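Local coordinates for Abbfa_003403 (Acinetobacter baumannii, PDB 4ZXH), which probably builds and releases a peptide product as a four-domain nonribosomal peptide synthetase with condensation, adenylation, carrier-protein and thioesterase domains, at residues 698-701 / 702-706; 718-721 / 722-725; 745-748 / 749-753. All coordinates share one frame; numbering follows the deposited sequence.

Contact 1 of 3, residues 698-701 / 702-706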
loop_
_atom_site.group_PDB
_atom_site.type_symbol
_atom_site.label_atom_id
_atom_site.label_comp_id
_atom_site.label_asym_id
_atom_site.label_seq_id
_atom_site.Cartn_x
_atom_site.Cartn_y
_atom_site.Cartn_z
ATOM N N ASP A 698 -16.278 9.992 31.491
ATOM C CA ASP A 698 -16.047 11.383 31.161
ATOM C C ASP A 698 -14.552 11.683 31.329
ATOM O O ASP A 698 -14.018 11.624 32.438
ATOM C CB ASP A 698 -16.909 12.287 32.044
ATOM C CG ASP A 698 -16.975 13.707 31.534
ATOM O OD1 ASP A 698 -16.169 14.061 30.640
ATOM O OD2 ASP A 698 -17.843 14.467 32.022
ATOM N N GLY A 699 -13.879 11.982 30.223
ATOM C CA GLY A 699 -12.444 12.200 30.240
ATOM C C GLY A 699 -11.967 13.257 31.223
ATOM O O GLY A 699 -11.035 13.025 31.996
ATOM N N ILE A 700 -12.611 14.421 31.200
ATOM C CA ILE A 700 -12.224 15.522 32.074
ATOM C C ILE A 700 -12.513 15.172 33.526
ATOM O O ILE A 700 -11.750 15.509 34.436
ATOM C CB ILE A 700 -12.954 16.822 31.690
ATOM C CG1 ILE A 700 -12.611 17.199 30.243
ATOM C CG2 ILE A 700 -12.590 17.947 32.654
ATOM C CD1 ILE A 700 -13.347 18.420 29.721
ATOM N N GLN A 701 -13.610 14.469 33.744
ATOM C CA GLN A 701 -13.951 14.066 35.089
ATOM C C GLN A 701 -12.980 12.992 35.607
ATOM O O GLN A 701 -12.710 12.927 36.810
ATOM C CB GLN A 701 -15.389 13.574 35.130
ATOM C CG GLN A 701 -16.110 13.917 36.422
ATOM C CD GLN A 701 -17.605 13.785 36.274
ATOM O OE1 GLN A 701 -18.137 13.905 35.164
ATOM N NE2 GLN A 701 -18.296 13.514 37.382
ATOM N N LEU A 702 -12.441 12.173 34.697
ATOM C CA LEU A 702 -11.469 11.140 35.073
ATOM C C LEU A 702 -10.070 11.726 35.255
ATOM O O LEU A 702 -9.315 11.264 36.105
ATOM C CB LEU A 702 -11.430 10.010 34.040
ATOM C CG LEU A 702 -10.520 8.817 34.359
ATOM C CD1 LEU A 702 -10.870 8.195 35.711
ATOM C CD2 LEU A 702 -10.605 7.767 33.277
ATOM N N VAL A 703 -9.722 12.738 34.466
ATOM C CA VAL A 703 -8.469 13.455 34.685
ATOM C C VAL A 703 -8.451 14.068 36.085
ATOM O O VAL A 703 -7.425 14.046 36.764
ATOM C CB VAL A 703 -8.242 14.566 33.645
ATOM C CG1 VAL A 703 -7.030 15.397 34.020
ATOM C CG2 VAL A 703 -8.047 13.972 32.261
ATOM N N ASP A 704 -9.592 14.589 36.526
ATOM C CA ASP A 704 -9.664 15.252 37.824
ATOM C C ASP A 704 -9.623 14.254 38.974
ATOM O O ASP A 704 -8.986 14.510 39.999
ATOM C CB ASP A 704 -10.927 16.112 37.933
ATOM C CG ASP A 704 -10.846 17.387 37.106
ATOM O OD1 ASP A 704 -9.739 17.748 36.632
ATOM O OD2 ASP A 704 -11.900 18.038 36.937
ATOM N N TYR A 705 -10.304 13.123 38.808
ATOM C CA TYR A 705 -10.326 12.108 39.852
ATOM C C TYR A 705 -8.923 11.526 40.011
ATOM O O TYR A 705 -8.530 11.142 41.112
ATOM C CB TYR A 705 -11.336 10.997 39.532
ATOM C CG TYR A 705 -11.736 10.149 40.732
ATOM C CD1 TYR A 705 -12.961 10.340 41.369
ATOM C CD2 TYR A 705 -10.878 9.170 41.240
ATOM C CE1 TYR A 705 -13.328 9.571 42.471
ATOM C CE2 TYR A 705 -11.232 8.403 42.344
ATOM C CZ TYR A 705 -12.459 8.605 42.954
ATOM O OH TYR A 705 -12.822 7.841 44.047
ATOM N N LEU A 706 -8.168 11.476 38.913
ATOM C CA LEU A 706 -6.815 10.916 38.926
ATOM C C LEU A 706 -5.816 11.821 39.634
ATOM O O LEU A 706 -5.123 11.371 40.548
ATOM C CB LEU A 706 -6.329 10.639 37.502
ATOM C CG LEU A 706 -6.775 9.350 36.805
ATOM C CD1 LEU A 706 -6.395 9.405 35.336
ATOM C CD2 LEU A 706 -6.169 8.120 37.455
#
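The carbonyls of Asp698 and Gly699 accept the amides of Leu702 and Val703 at the N-terminus of an alpha-helix, a local contact between residues three to four apart. The helix, 699-709, belongs to the adenylation domain, in the AMP-binding (ANL) family. It lies on the beta-alpha-beta crossover from strand 687-690 to strand 713-716. That connection passes over strand 662-665, which sits between the two in the sheet.

Asp698 is the N-cap residue. Asp698 O accepts from Leu702 N at 2.8 Å. Gly699 O has two donors. Val703 N is the main donor to Gly699 O, at 2.8 Å with an N-H...O angle of 158°, and Leu702 N adds a weak bond. The next turns follow as Asp704 N to Ile700 O and Tyr705 N to Gln701 O, each 3.1 Å.

The side chains split between two sides. Leu702 has CG anti to the backbone N (chi1 -176°). This takes its methyls away from the first turn and toward Met723 and Leu724 of helix 718-725 and Leu664 of strand 662-665. Tyr705 leaves in a similar way. Tyr705 CB stays 3.6 Å from Gln701 O, while the ring meets Leu664 and Val695. Val703 sends CG2 back along the helix toward Gly699 O and also touches Leu724 and Trp729. These residues form the packed side of the helix.

Ile700 and Asp704 are on the exposed side. Asp704 CG lies beside its own backbone N, which folds the carboxylate back over the preceding turn. Ile700 O then faces the flat of that group, 3.4 Å from Asp704 CG and nearly equidistant from OD1 and OD2.

Contact 2 of 3, residues 718-721 / 722-725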
loop_
_atom_site.group_PDB
_atom_site.type_symbol
_atom_site.label_atom_id
_atom_site.label_comp_id
_atom_site.label_asym_id
_atom_site.label_seq_id
_atom_site.Cartn_x
_atom_site.Cartn_y
_atom_site.Cartn_z
ATOM N N PRO A 718 -8.308 0.042 25.599
ATOM C CA PRO A 718 -7.877 1.154 24.734
ATOM C C PRO A 718 -8.865 2.307 24.663
ATOM O O PRO A 718 -8.449 3.458 24.754
ATOM C CB PRO A 718 -7.736 0.487 23.376
ATOM C CG PRO A 718 -7.201 -0.904 23.740
ATOM C CD PRO A 718 -7.905 -1.270 25.046
ATOM N N ALA A 719 -10.150 2.000 24.526
ATOM C CA ALA A 719 -11.180 3.030 24.450
ATOM C C ALA A 719 -11.045 4.050 25.567
ATOM O O ALA A 719 -11.107 5.250 25.319
ATOM C CB ALA A 719 -12.549 2.403 24.494
ATOM N N THR A 720 -10.845 3.573 26.791
ATOM C CA THR A 720 -10.681 4.467 27.930
ATOM C C THR A 720 -9.376 5.253 27.815
ATOM O O THR A 720 -9.352 6.461 28.064
ATOM C CB THR A 720 -10.688 3.704 29.265
ATOM O OG1 THR A 720 -11.761 2.755 29.286
ATOM C CG2 THR A 720 -10.861 4.657 30.417
ATOM N N TRP A 721 -8.293 4.580 27.431
ATOM C CA TRP A 721 -6.997 5.260 27.311
ATOM C C TRP A 721 -7.056 6.356 26.263
ATOM O O TRP A 721 -6.533 7.450 26.486
ATOM C CB TRP A 721 -5.873 4.282 26.975
ATOM C CG TRP A 721 -5.505 3.359 28.104
ATOM C CD1 TRP A 721 -5.672 2.006 28.139
ATOM C CD2 TRP A 721 -4.914 3.721 29.363
ATOM N NE1 TRP A 721 -5.222 1.497 29.341
ATOM C CE2 TRP A 721 -4.755 2.533 30.117
ATOM C CE3 TRP A 721 -4.511 4.933 29.936
ATOM C CZ2 TRP A 721 -4.214 2.515 31.396
ATOM C CZ3 TRP A 721 -3.971 4.919 31.203
ATOM C CH2 TRP A 721 -3.823 3.719 31.921
ATOM N N LYS A 722 -7.696 6.063 25.127
ATOM C CA LYS A 722 -7.934 7.077 24.093
ATOM C C LYS A 722 -8.705 8.245 24.689
ATOM O O LYS A 722 -8.333 9.399 24.483
ATOM C CB LYS A 722 -8.700 6.498 22.888
ATOM C CG LYS A 722 -7.879 5.568 21.992
ATOM C CD LYS A 722 -8.765 4.727 21.069
ATOM C CE LYS A 722 -7.965 3.614 20.364
ATOM N NZ LYS A 722 -8.864 2.627 19.671
ATOM N N MET A 723 -9.765 7.946 25.444
ATOM C CA MET A 723 -10.611 8.992 26.039
ATOM C C MET A 723 -9.786 9.946 26.916
ATOM O O MET A 723 -9.929 11.176 26.846
ATOM C CB MET A 723 -11.745 8.369 26.859
ATOM C CG MET A 723 -12.703 9.391 27.457
ATOM S SD MET A 723 -13.976 8.682 28.530
ATOM C CE MET A 723 -13.023 8.307 29.997
ATOM N N LEU A 724 -8.904 9.354 27.713
ATOM C CA LEU A 724 -8.005 10.083 28.597
ATOM C C LEU A 724 -7.029 10.988 27.841
ATOM O O LEU A 724 -6.897 12.166 28.160
ATOM C CB LEU A 724 -7.241 9.078 29.451
ATOM C CG LEU A 724 -6.860 9.413 30.885
ATOM C CD1 LEU A 724 -8.047 9.951 31.665
ATOM C CD2 LEU A 724 -6.361 8.142 31.518
ATOM N N LEU A 725 -6.354 10.447 26.833
ATOM C CA LEU A 725 -5.376 11.238 26.084
ATOM C C LEU A 725 -6.046 12.348 25.293
ATOM O O LEU A 725 -5.461 13.408 25.087
ATOM C CB LEU A 725 -4.560 10.350 25.141
ATOM C CG LEU A 725 -3.808 9.221 25.851
ATOM C CD1 LEU A 725 -3.089 8.331 24.865
ATOM C CD2 LEU A 725 -2.846 9.761 26.910
#
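Trp721 and Leu724 lie side by side and point the same way from helix 718-725. This short helix links strands 713-716 and 735-740 in a beta-alpha-beta unit of the adenylation domain. Leu724 CD2 approaches the six-membered ring of Trp721 obliquely, 4.0 Å from both CE3 and CZ3. The indole is also held by its N-H. NE1 bonds to Leu738 O, with a weaker bond to Ala716 O, so the buried N-H is satisfied by backbone of the sheet region.

Lys722 takes a different course. Its CG lies beside the backbone N and the chain beyond is extended, so it runs back along the first turn. Lys722 CG comes 3.5 Å from Pro718 O, and Lys722 CE is 4.3 Å from Pro718 CB. The amine forms a long, weak ion pair with Asp895. Ala719 also touches Met949, so this part of the helix meets the C-terminal portion of the adenylation domain.

Met723 is straight as far as SD, then bends at chi3 (75°). This brings Met723 CE to 4.3 Å from Thr720 CG2.

Four regular backbone bonds carry the helix. The first, Lys722 N to Pro718 O, is almost straight at 175° and 2.7 Å long. The last ends at Trp721 O, which receives Leu725 N at 3.0 Å.

Contact 3 of 3, residues 745-748 / 749-753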
loop_
_atom_site.group_PDB
_atom_site.type_symbol
_atom_site.label_atom_id
_atom_site.label_comp_id
_atom_site.label_asym_id
_atom_site.label_seq_id
_atom_site.Cartn_x
_atom_site.Cartn_y
_atom_site.Cartn_z
ATOM N N ASP A 745 -2.442 -0.728 19.261
ATOM C CA ASP A 745 -1.826 -0.194 18.051
ATOM C C ASP A 745 -0.632 0.673 18.421
ATOM O O ASP A 745 -0.552 1.185 19.538
ATOM C CB ASP A 745 -2.833 0.606 17.202
ATOM C CG ASP A 745 -3.597 1.652 18.005
ATOM O OD1 ASP A 745 -4.129 1.319 19.090
ATOM O OD2 ASP A 745 -3.630 2.822 17.575
ATOM N N THR A 746 0.292 0.834 17.482
ATOM C CA THR A 746 1.535 1.543 17.756
ATOM C C THR A 746 1.302 3.007 18.150
ATOM O O THR A 746 1.990 3.528 19.033
ATOM C CB THR A 746 2.475 1.472 16.546
ATOM O OG1 THR A 746 1.735 1.816 15.378
ATOM C CG2 THR A 746 2.993 0.051 16.361
ATOM N N ILE A 747 0.328 3.659 17.519
ATOM C CA ILE A 747 0.046 5.063 17.823
ATOM C C ILE A 747 -0.359 5.261 19.287
ATOM O O ILE A 747 0.149 6.160 19.954
ATOM C CB ILE A 747 -1.076 5.648 16.934
ATOM C CG1 ILE A 747 -0.842 5.326 15.452
ATOM C CG2 ILE A 747 -1.204 7.162 17.171
ATOM C CD1 ILE A 747 0.339 6.032 14.829
ATOM N N LEU A 748 -1.277 4.434 19.784
ATOM C CA LEU A 748 -1.696 4.555 21.181
ATOM C C LEU A 748 -0.535 4.235 22.104
ATOM O O LEU A 748 -0.394 4.810 23.181
ATOM C CB LEU A 748 -2.876 3.637 21.489
ATOM C CG LEU A 748 -3.319 3.604 22.957
ATOM C CD1 LEU A 748 -3.677 4.993 23.462
ATOM C CD2 LEU A 748 -4.479 2.647 23.163
ATOM N N ALA A 749 0.308 3.318 21.657
ATOM C CA ALA A 749 1.446 2.890 22.444
ATOM C C ALA A 749 2.410 4.042 22.666
ATOM O O ALA A 749 2.836 4.273 23.795
ATOM C CB ALA A 749 2.152 1.724 21.768
ATOM N N GLU A 750 2.766 4.772 21.609
ATOM C CA GLU A 750 3.735 5.848 21.796
ATOM C C GLU A 750 3.166 6.934 22.684
ATOM O O GLU A 750 3.874 7.454 23.540
ATOM C CB GLU A 750 4.199 6.455 20.478
ATOM C CG GLU A 750 5.614 6.006 20.106
ATOM C CD GLU A 750 6.714 6.672 20.940
ATOM O OE1 GLU A 750 6.676 7.908 21.110
ATOM O OE2 GLU A 750 7.608 5.947 21.445
ATOM N N LYS A 751 1.895 7.269 22.482
ATOM C CA LYS A 751 1.233 8.269 23.315
ATOM C C LYS A 751 1.266 7.850 24.782
ATOM O O LYS A 751 1.560 8.656 25.655
ATOM C CB LYS A 751 -0.213 8.484 22.869
ATOM C CG LYS A 751 -0.414 9.260 21.566
ATOM C CD LYS A 751 -1.901 9.223 21.200
ATOM C CE LYS A 751 -2.226 10.027 19.956
ATOM N NZ LYS A 751 -2.153 11.468 20.254
ATOM N N LEU A 752 0.970 6.583 25.052
ATOM C CA LEU A 752 0.979 6.082 26.427
ATOM C C LEU A 752 2.383 6.073 27.040
ATOM O O LEU A 752 2.571 6.488 28.181
ATOM C CB LEU A 752 0.383 4.674 26.490
ATOM C CG LEU A 752 -1.141 4.562 26.486
ATOM C CD1 LEU A 752 -1.532 3.129 26.700
ATOM C CD2 LEU A 752 -1.774 5.440 27.553
ATOM N N LEU A 753 3.366 5.599 26.278
ATOM C CA LEU A 753 4.733 5.466 26.778
ATOM C C LEU A 753 5.304 6.765 27.340
ATOM O O LEU A 753 6.115 6.742 28.266
ATOM C CB LEU A 753 5.642 4.938 25.677
ATOM C CG LEU A 753 5.554 3.424 25.547
ATOM C CD1 LEU A 753 6.414 2.898 24.394
ATOM C CD2 LEU A 753 5.969 2.808 26.870
#
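Asp745 O accepts from Ala749 N at 3.1 Å. Asp745 is the N-cap of helix 746-753, and this bond closes the first turn. Three more bonds of the alpha-helical pattern follow: Glu750 N to Thr746 O, Lys751 N to Ile747 O, and Leu752 N to Leu748 O. The longest of the four is Lys751 N to Ile747 O, 3.3 Å, yet it is nearly straight at 171°.

Two pairs of side chains, each four residues apart, meet along the helix. Leu748 and Leu752 cross obliquely, with Leu748 CD1 4.0 Å from Leu752 CG. Leu748 has CG anti to the backbone N (chi1 175°), which leads the branch forward toward Leu752. Leu752 keeps its CG beside the N, and Leu752 CG also lies 3.4 Å from Leu748 O. Ile747 and Lys751 instead lie alongside each other. Ile747 CG2 meets Lys751 CE at 4.1 Å; the lysine then bends at chi4, and NZ lies farther from the isoleucine. Ala749 CB packs over the first turn, 3.3 Å from Thr746 O.

The helix joins strands 735-740 and 756-763 in a beta-alpha-beta unit. Leu748 touches Pro718 and Leu725 of helix 718-725, and Leu752 touches Trp721. Asp745, Thr746 and Ile747 meet Asn885 of helix 880-888, and Ala749 packs on Ile783 of a loop.

How the contacts relate
All three contacts are turns of separate helices that connect strands of one mixed sheet in the adenylation domain. They pack in series, with contact 2 in the middle. Contact 2 touches contact 1 through Met723 SD, 3.7 Å from Gly699 N, and contact 3 through Leu725 CD1, 3.5 Å from Lys751 CB. Contacts 1 and 3 do not meet; their centres are about 20 Å apart. Contact 2 has no fully exposed residue and centres on a buried indole, with Lys722 and Thr720 partly exposed. The outer two mix buried leucines with exposed polar or charged residues, and both begin with an aspartate N-cap. Contacts 2 and 3 also border the C-terminal portion of the domain.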